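Local atomic coordinates of crustacyanin-C1 subunit (PDB entry 1I4U), a protein that binds the carotenoid astaxanthin as a lipocalin subunit of crustacyanin, the pigment complex that gives the lobster carapace its blue colour. Residues A153-N156 with D160-R163; I65-I70 with I95-S100; K19-A22 with N27-S30. All coordinates share one frame; numbering follows the deposited sequence.

Contact 1: residues A153-N156 with D160-R163; sequences AFKN and DTTR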
loop_
_atom_site.group_PDB
_atom_site.type_symbol
_atom_site.label_atom_id
_atom_site.label_comp_id
_atom_site.label_asym_id
_atom_site.label_seq_id
_atom_site.Cartn_x
_atom_site.Cartn_y
_atom_site.Cartn_z
ATOM N N ALA A 153 -14.194 -17.818 -10.528
ATOM C CA ALA A 153 -13.565 -16.552 -10.904
ATOM C C ALA A 153 -12.099 -16.511 -10.509
ATOM O O ALA A 153 -11.251 -16.037 -11.260
ATOM C CB ALA A 153 -14.293 -15.356 -10.309
ATOM N N PHE A 154 -11.816 -17.012 -9.309
ATOM C CA PHE A 154 -10.423 -17.006 -8.882
ATOM C C PHE A 154 -9.594 -18.052 -9.615
ATOM O O PHE A 154 -8.428 -17.762 -9.938
ATOM C CB PHE A 154 -10.406 -17.197 -7.370
ATOM C CG PHE A 154 -10.873 -15.974 -6.575
ATOM C CD1 PHE A 154 -10.108 -14.834 -6.613
ATOM C CD2 PHE A 154 -12.026 -15.955 -5.842
ATOM C CE1 PHE A 154 -10.482 -13.714 -5.899
ATOM C CE2 PHE A 154 -12.413 -14.856 -5.131
ATOM C CZ PHE A 154 -11.700 -13.689 -5.205
ATOM N N LYS A 155 -10.171 -19.214 -9.871
ATOM C CA LYS A 155 -9.443 -20.221 -10.660
ATOM C C LYS A 155 -9.120 -19.688 -12.031
ATOM O O LYS A 155 -8.052 -19.963 -12.600
ATOM C CB LYS A 155 -10.262 -21.491 -10.752
ATOM C CG LYS A 155 -10.211 -22.396 -9.525
ATOM C CD LYS A 155 -11.258 -23.451 -9.659
ATOM C CE LYS A 155 -11.106 -24.823 -9.111
ATOM N NZ LYS A 155 -10.149 -24.988 -8.005
ATOM N N ASN A 156 -10.026 -18.898 -12.565
ATOM C CA ASN A 156 -9.833 -18.335 -13.898
ATOM C C ASN A 156 -8.632 -17.397 -13.980
ATOM O O ASN A 156 -8.111 -17.171 -15.083
ATOM C CB ASN A 156 -11.097 -17.603 -14.351
ATOM C CG ASN A 156 -11.082 -17.023 -15.737
ATOM O OD1 ASN A 156 -11.118 -17.701 -16.770
ATOM N ND2 ASN A 156 -11.071 -15.709 -15.864
ATOM N N ASP A 160 -5.021 -20.136 -6.376
ATOM C CA ASP A 160 -5.217 -21.419 -5.697
ATOM C C ASP A 160 -6.304 -21.244 -4.668
ATOM O O ASP A 160 -6.082 -20.770 -3.539
ATOM C CB ASP A 160 -3.924 -21.939 -5.029
ATOM C CG ASP A 160 -4.097 -23.343 -4.476
ATOM O OD1 ASP A 160 -5.256 -23.818 -4.406
ATOM O OD2 ASP A 160 -3.086 -24.004 -4.102
ATOM N N THR A 161 -7.514 -21.644 -5.045
ATOM C CA THR A 161 -8.611 -21.429 -4.079
ATOM C C THR A 161 -8.559 -22.243 -2.802
ATOM O O THR A 161 -9.300 -21.973 -1.838
ATOM C CB THR A 161 -9.962 -21.657 -4.766
ATOM O OG1 THR A 161 -9.996 -22.980 -5.285
ATOM C CG2 THR A 161 -10.063 -20.663 -5.902
ATOM N N THR A 162 -7.660 -23.222 -2.740
ATOM C CA THR A 162 -7.441 -23.871 -1.449
ATOM C C THR A 162 -6.828 -22.934 -0.402
ATOM O O THR A 162 -6.752 -23.228 0.798
ATOM C CB THR A 162 -6.540 -25.119 -1.619
ATOM O OG1 THR A 162 -5.196 -24.697 -1.947
ATOM C CG2 THR A 162 -7.077 -26.024 -2.723
ATOM N N ARG A 163 -6.388 -21.743 -0.798
ATOM C CA ARG A 163 -5.896 -20.714 0.068
ATOM C C ARG A 163 -6.978 -20.016 0.893
ATOM O O ARG A 163 -6.705 -19.364 1.881
ATOM C CB ARG A 163 -5.100 -19.690 -0.763
ATOM C CG ARG A 163 -3.741 -20.238 -1.228
ATOM C CD ARG A 163 -3.109 -19.341 -2.275
ATOM N NE ARG A 163 -2.835 -18.002 -1.689
ATOM C CZ ARG A 163 -2.618 -16.916 -2.413
ATOM N NH1 ARG A 163 -2.614 -16.908 -3.733
ATOM N NH2 ARG A 163 -2.417 -15.789 -1.764
HETATM O O HOH W 1 -7.520 -23.493 -7.221
#
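Thr161 reaches back across the turn that follows the helix and sets its methyl against Phe154 and Lys155. This branch makes the apolar part of the contact: CG2 of Thr161 lies 3.8 Å from CB of Phe154 and 4.0 Å from CG of Lys155, so it rests where these two side chains leave the helix. Phe154 offers only its stem here. With CG beside the backbone N (chi1 -73°), its ring runs on into the interior, where it meets Leu108 of strand 102-110, Val159 and the ring of Phe164.

The polar part lies at the surface and runs through a water. Lys155 crosses Thr161 at about a right angle, and bends in the outer part of its chain bring NZ round to within 3.4 Å of OG1 of Thr161. NZ donates to the water at 3.1 Å, and the backbone N of Thr161 donates to the same water at 2.9 Å, giving a single-water bridge from helix to loop. NZ also has a long, weak ion pair with Glu151 one turn earlier on the helix.

Within 160-163 the backbone is shaped by an Asx turn. OD1 of Asp160 accepts from the backbone N of Thr162 at 3.0 Å and is bonded to the hydroxyl OG1 of Thr162 at 2.6 Å; both partners lie on one face of the carboxylate, well out of its plane. The backbone N of Arg163 bonds to O of Asp160, closing a 3-10 turn, while the Arg163 guanidinium forms a salt bridge with Asp131 on strand 128-137. A long helix laid against the barrel wall, followed by a short link into a strand that pairs with strand 33-41, is the C-terminal arrangement of the lipocalin fold.

Contact 2: residues I65-I70 with I95-S100; sequences IESTGI and IDYENS. Unlike the reference sequence in segment 65-70: Glu66 (reference Lys).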
loop_
_atom_site.group_PDB
_atom_site.type_symbol
_atom_site.label_atom_id
_atom_site.label_comp_id
_atom_site.label_asym_id
_atom_site.label_seq_id
_atom_site.Cartn_x
_atom_site.Cartn_y
_atom_site.Cartn_z
ATOM N N ILE A 65 -16.110 3.837 4.342
ATOM C CA ILE A 65 -16.233 2.484 4.854
ATOM C C ILE A 65 -16.082 2.518 6.355
ATOM O O ILE A 65 -15.143 3.131 6.844
ATOM C CB ILE A 65 -15.189 1.488 4.302
ATOM C CG1 ILE A 65 -15.093 1.536 2.801
ATOM C CG2 ILE A 65 -15.502 0.083 4.792
ATOM C CD1 ILE A 65 -13.925 0.804 2.213
ATOM N N GLU A 66 -16.971 1.817 7.057
ATOM C CA GLU A 66 -16.761 1.475 8.449
ATOM C C GLU A 66 -16.665 -0.057 8.490
ATOM O O GLU A 66 -17.621 -0.759 8.188
ATOM C CB GLU A 66 -17.884 1.993 9.360
ATOM C CG GLU A 66 -17.977 3.510 9.355
ATOM C CD GLU A 66 -19.039 4.048 10.256
ATOM O OE1 GLU A 66 -18.655 4.889 11.064
ATOM O OE2 GLU A 66 -20.127 3.546 10.013
ATOM N N SER A 67 -15.479 -0.562 8.839
ATOM C CA SER A 67 -15.220 -1.965 8.953
ATOM C C SER A 67 -15.108 -2.316 10.433
ATOM O O SER A 67 -14.354 -1.688 11.165
ATOM C CB SER A 67 -13.933 -2.367 8.234
ATOM O OG SER A 67 -14.064 -2.247 6.837
ATOM N N THR A 68 -15.893 -3.302 10.888
ATOM C CA THR A 68 -15.954 -3.618 12.298
ATOM C C THR A 68 -15.886 -5.135 12.471
ATOM O O THR A 68 -16.125 -5.935 11.573
ATOM C CB THR A 68 -17.255 -3.082 12.956
ATOM O OG1 THR A 68 -18.367 -3.735 12.337
ATOM C CG2 THR A 68 -17.337 -1.571 12.844
ATOM N N GLY A 69 -15.592 -5.521 13.710
ATOM C CA GLY A 69 -15.581 -6.944 14.084
ATOM C C GLY A 69 -14.710 -7.096 15.337
ATOM O O GLY A 69 -14.573 -6.128 16.099
ATOM N N ILE A 70 -14.182 -8.287 15.521
ATOM C CA ILE A 70 -13.362 -8.625 16.679
ATOM C C ILE A 70 -11.909 -8.714 16.211
ATOM O O ILE A 70 -11.622 -9.483 15.289
ATOM C CB ILE A 70 -13.792 -9.957 17.332
ATOM C CG1 ILE A 70 -15.298 -10.082 17.508
ATOM C CG2 ILE A 70 -13.055 -10.143 18.647
ATOM C CD1 ILE A 70 -15.811 -8.948 18.337
ATOM N N ILE A 95 -8.303 0.790 -2.281
ATOM C CA ILE A 95 -8.888 0.626 -0.958
ATOM C C ILE A 95 -7.847 1.162 0.016
ATOM O O ILE A 95 -6.654 0.796 -0.033
ATOM C CB ILE A 95 -9.245 -0.832 -0.657
ATOM C CG1 ILE A 95 -9.903 -0.942 0.719
ATOM C CG2 ILE A 95 -8.064 -1.789 -0.722
ATOM C CD1 ILE A 95 -11.319 -0.618 0.827
ATOM N N ASP A 96 -8.267 2.068 0.879
ATOM C CA ASP A 96 -7.397 2.811 1.792
ATOM C C ASP A 96 -7.990 2.764 3.191
ATOM O O ASP A 96 -9.204 2.836 3.321
ATOM C CB ASP A 96 -7.256 4.247 1.277
ATOM C CG ASP A 96 -6.044 5.016 1.748
ATOM O OD1 ASP A 96 -5.347 4.559 2.678
ATOM O OD2 ASP A 96 -5.839 6.127 1.165
ATOM N N TYR A 97 -7.174 2.641 4.225
ATOM C CA TYR A 97 -7.621 2.629 5.588
ATOM C C TYR A 97 -6.777 3.557 6.420
ATOM O O TYR A 97 -5.574 3.753 6.182
ATOM C CB TYR A 97 -7.571 1.212 6.223
ATOM C CG TYR A 97 -8.827 0.441 5.852
ATOM C CD1 TYR A 97 -8.987 -0.221 4.655
ATOM C CD2 TYR A 97 -9.899 0.378 6.720
ATOM C CE1 TYR A 97 -10.162 -0.924 4.338
ATOM C CE2 TYR A 97 -11.055 -0.312 6.430
ATOM C CZ TYR A 97 -11.192 -0.971 5.254
ATOM O OH TYR A 97 -12.350 -1.643 4.937
ATOM N N GLU A 98 -7.359 4.158 7.455
ATOM C CA GLU A 98 -6.566 4.948 8.376
ATOM C C GLU A 98 -5.389 4.149 8.943
ATOM O O GLU A 98 -5.523 2.991 9.253
ATOM C CB GLU A 98 -7.356 5.419 9.578
ATOM C CG GLU A 98 -8.108 6.709 9.467
ATOM C CD GLU A 98 -9.030 7.040 10.624
ATOM O OE1 GLU A 98 -9.392 6.157 11.433
ATOM O OE2 GLU A 98 -9.372 8.229 10.694
ATOM N N ASN A 99 -4.248 4.808 9.011
ATOM C CA ASN A 99 -3.021 4.277 9.536
ATOM C C ASN A 99 -2.604 3.004 8.830
ATOM O O ASN A 99 -2.189 2.056 9.507
ATOM C CB ASN A 99 -3.241 4.010 11.028
ATOM C CG ASN A 99 -3.269 5.346 11.766
ATOM O OD1 ASN A 99 -4.262 5.625 12.410
ATOM N ND2 ASN A 99 -2.196 6.101 11.622
ATOM N N SER A 100 -2.712 2.973 7.500
ATOM C CA SER A 100 -2.460 1.821 6.666
ATOM C C SER A 100 -1.919 2.200 5.307
ATOM O O SER A 100 -1.884 3.361 4.907
ATOM C CB SER A 100 -3.731 0.968 6.498
ATOM O OG SER A 100 -3.333 -0.318 5.937
#
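Tyr97 extends from its strand to meet Ser67 and Ile65 inside the antiparallel barrel of the lipocalin fold. Strands 63-68 and 93-97 are not paired with each other: strand 76-85 lies between them and bonds to both. Their short segments run 9.5 Å apart at 66°, and side chains alone span the gap.

The tyrosine ring points its hydroxyl end at strand 63-68. Its CG sits beside the backbone N (chi1 -83°), which carries the ring away from its own strand. Ser67 approaches in the plane of the ring, at the edge bearing OH and CE2, and its OG comes 3.6 Å from CE2. OG of Ser67 and OH of Tyr97 are hydrogen-bonded to each other at 2.6 Å. The serine oxygen also has a hydrogen bond to Asn54, so a line of polar groups runs from the tyrosine through the serine to strand 52-58, the neighbour of strand 63-68 on its other side.

Ile65 crosses the tyrosine at about a right angle. Its CG2 lies 3.6 Å from OH of Tyr97. The longer arm brings CD1 to 4.0 Å from the same OH, but the closest partner of this methyl is Ile95, whose side chain also crosses that of Ile65 steeply.

A bound methylpentanediol, probably from the crystallisation liquor, lies about 3 Å from the Tyr97 side chain, consistent with a pocket able to accept small molecules. Beyond the strand, a type II turn from Tyr97 to Ser100 leads into the subunit interface, where the backbone N of Asn99 bonds to Glu90 of the second subunit. Back between the two strands, the isoleucines meet methyl to methyl, with CD1 of Ile65 only 3.3 Å from CD1 of Ile95, tighter than usual for two such groups.

Contact 3: residues K19-A22 with N27-S30; sequences KLWA and NRNS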
loop_
_atom_site.group_PDB
_atom_site.type_symbol
_atom_site.label_atom_id
_atom_site.label_comp_id
_atom_site.label_asym_id
_atom_site.label_seq_id
_atom_site.Cartn_x
_atom_site.Cartn_y
_atom_site.Cartn_z
ATOM N N LYS A 19 -13.211 -3.998 -18.661
ATOM C CA LYS A 19 -14.585 -4.465 -18.778
ATOM C C LYS A 19 -15.277 -4.358 -17.422
ATOM O O LYS A 19 -16.427 -3.901 -17.321
ATOM C CB LYS A 19 -14.593 -5.905 -19.266
ATOM C CG LYS A 19 -15.945 -6.581 -19.096
ATOM C CD LYS A 19 -15.748 -8.071 -18.858
ATOM C CE LYS A 19 -15.444 -8.370 -17.397
ATOM N NZ LYS A 19 -15.521 -9.843 -17.127
ATOM N N LEU A 20 -14.562 -4.816 -16.383
ATOM C CA LEU A 20 -15.163 -4.850 -15.042
ATOM C C LEU A 20 -15.468 -3.417 -14.649
ATOM O O LEU A 20 -16.526 -3.064 -14.105
ATOM C CB LEU A 20 -14.214 -5.546 -14.064
ATOM C CG LEU A 20 -14.048 -7.068 -14.249
ATOM C CD1 LEU A 20 -12.880 -7.593 -13.406
ATOM C CD2 LEU A 20 -15.310 -7.843 -13.911
ATOM N N TRP A 21 -14.503 -2.565 -14.924
ATOM C CA TRP A 21 -14.617 -1.171 -14.511
ATOM C C TRP A 21 -15.865 -0.557 -15.133
ATOM O O TRP A 21 -16.692 0.080 -14.497
ATOM C CB TRP A 21 -13.363 -0.395 -14.917
ATOM C CG TRP A 21 -13.347 1.036 -14.501
ATOM C CD1 TRP A 21 -13.537 2.126 -15.311
ATOM C CD2 TRP A 21 -13.121 1.598 -13.201
ATOM N NE1 TRP A 21 -13.448 3.300 -14.594
ATOM C CE2 TRP A 21 -13.193 3.000 -13.280
ATOM C CE3 TRP A 21 -12.873 1.046 -11.940
ATOM C CZ2 TRP A 21 -13.027 3.883 -12.195
ATOM C CZ3 TRP A 21 -12.700 1.897 -10.864
ATOM C CH2 TRP A 21 -12.773 3.303 -10.977
ATOM N N ALA A 22 -15.986 -0.745 -16.449
ATOM C CA ALA A 22 -17.155 -0.225 -17.156
ATOM C C ALA A 22 -18.475 -0.861 -16.687
ATOM O O ALA A 22 -19.534 -0.230 -16.649
ATOM C CB ALA A 22 -16.944 -0.406 -18.648
ATOM N N ASN A 27 -23.017 1.259 -11.261
ATOM C CA ASN A 27 -23.690 0.463 -10.235
ATOM C C ASN A 27 -23.184 0.774 -8.852
ATOM O O ASN A 27 -23.406 -0.032 -7.934
ATOM C CB ASN A 27 -23.568 -1.039 -10.549
ATOM C CG ASN A 27 -24.532 -1.422 -11.657
ATOM O OD1 ASN A 27 -25.749 -1.147 -11.608
ATOM N ND2 ASN A 27 -24.034 -2.073 -12.703
ATOM N N ARG A 28 -22.514 1.901 -8.644
ATOM C CA ARG A 28 -21.836 2.088 -7.348
ATOM C C ARG A 28 -22.830 2.067 -6.210
ATOM O O ARG A 28 -22.582 1.543 -5.136
ATOM C CB ARG A 28 -21.078 3.406 -7.358
ATOM C CG ARG A 28 -19.950 3.526 -8.380
ATOM C CD ARG A 28 -18.909 2.433 -8.230
ATOM N NE ARG A 28 -17.809 2.705 -9.187
ATOM C CZ ARG A 28 -16.844 1.825 -9.380
ATOM N NH1 ARG A 28 -16.872 0.681 -8.703
ATOM N NH2 ARG A 28 -15.872 2.082 -10.238
ATOM N N ASN A 29 -24.016 2.642 -6.429
ATOM C CA ASN A 29 -24.985 2.716 -5.331
ATOM C C ASN A 29 -25.422 1.327 -4.969
ATOM O O ASN A 29 -25.719 1.005 -3.820
ATOM C CB ASN A 29 -26.130 3.584 -5.808
ATOM C CG ASN A 29 -25.905 5.071 -5.566
ATOM O OD1 ASN A 29 -25.888 5.513 -4.414
ATOM N ND2 ASN A 29 -25.749 5.865 -6.634
ATOM N N SER A 30 -25.492 0.433 -5.962
ATOM C CA SER A 30 -25.899 -0.931 -5.648
ATOM C C SER A 30 -24.828 -1.714 -4.900
ATOM O O SER A 30 -25.155 -2.774 -4.354
ATOM C CB SER A 30 -26.292 -1.664 -6.934
ATOM O OG SER A 30 -27.489 -1.113 -7.494
#
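Arg28 places one nitrogen of its guanidinium over the face of the Trp21 indole, forming a cation-pi interaction. NH2 stands 3.2 Å from CZ3 of Trp21 and 3.4 Å from CH2, above the six-membered ring but shifted toward its rim. The guanidinium comes in edge first, its plane turned 66° from that of the indole, so that the ring is met by a nitrogen end and not by a flat stack. From CZ of Arg28 to the centroid of the six-membered ring is 4.8 Å, 25° off the ring normal.

Both side chains have to travel to this meeting. Trp21 leaves helix 17-24 with CB directed away from Arg28, and CG trans to the backbone N (chi1 -178°) swings the indole back. Arg28 bends at chi2 and then runs out extended.

Further out, Leu93 of strand 93-97 touches both residues, with Pro91 also against the indole and Phe58 against the arginine. The turn between the helices carries its own bonds: the Trp21 carbonyl accepts from Thr25 OG1, and Asn27 ND2 donates to the Glu23 carbonyl.

Two short helical segments leading into strand 33-41, lying over the ends of strands 52-58 and 93-97, fit the N-terminal helical region that in lipocalins closes one end of the barrel.

Overall arrangement
Along the chain the order is contact 3, contact 2, contact 1, each finished before the next begins. Contact 3 belongs to the helices preceding strand 33-41, contact 2 to the barrel strands 63-68 and 93-97, and contact 1 to the end of helix 144-156 and the link into strand 164-166. Their centres are 22 to 25 Å apart and none touches another; contacts 1 and 3 come closest, with nearest atoms about 7 Å apart. Contacts 1 and 2 lie on opposite sides of the chain's centre. Together they sample the N-terminal helices that probably close one end of the barrel, the barrel interior and the flanking C-terminal helix of a single lipocalin domain.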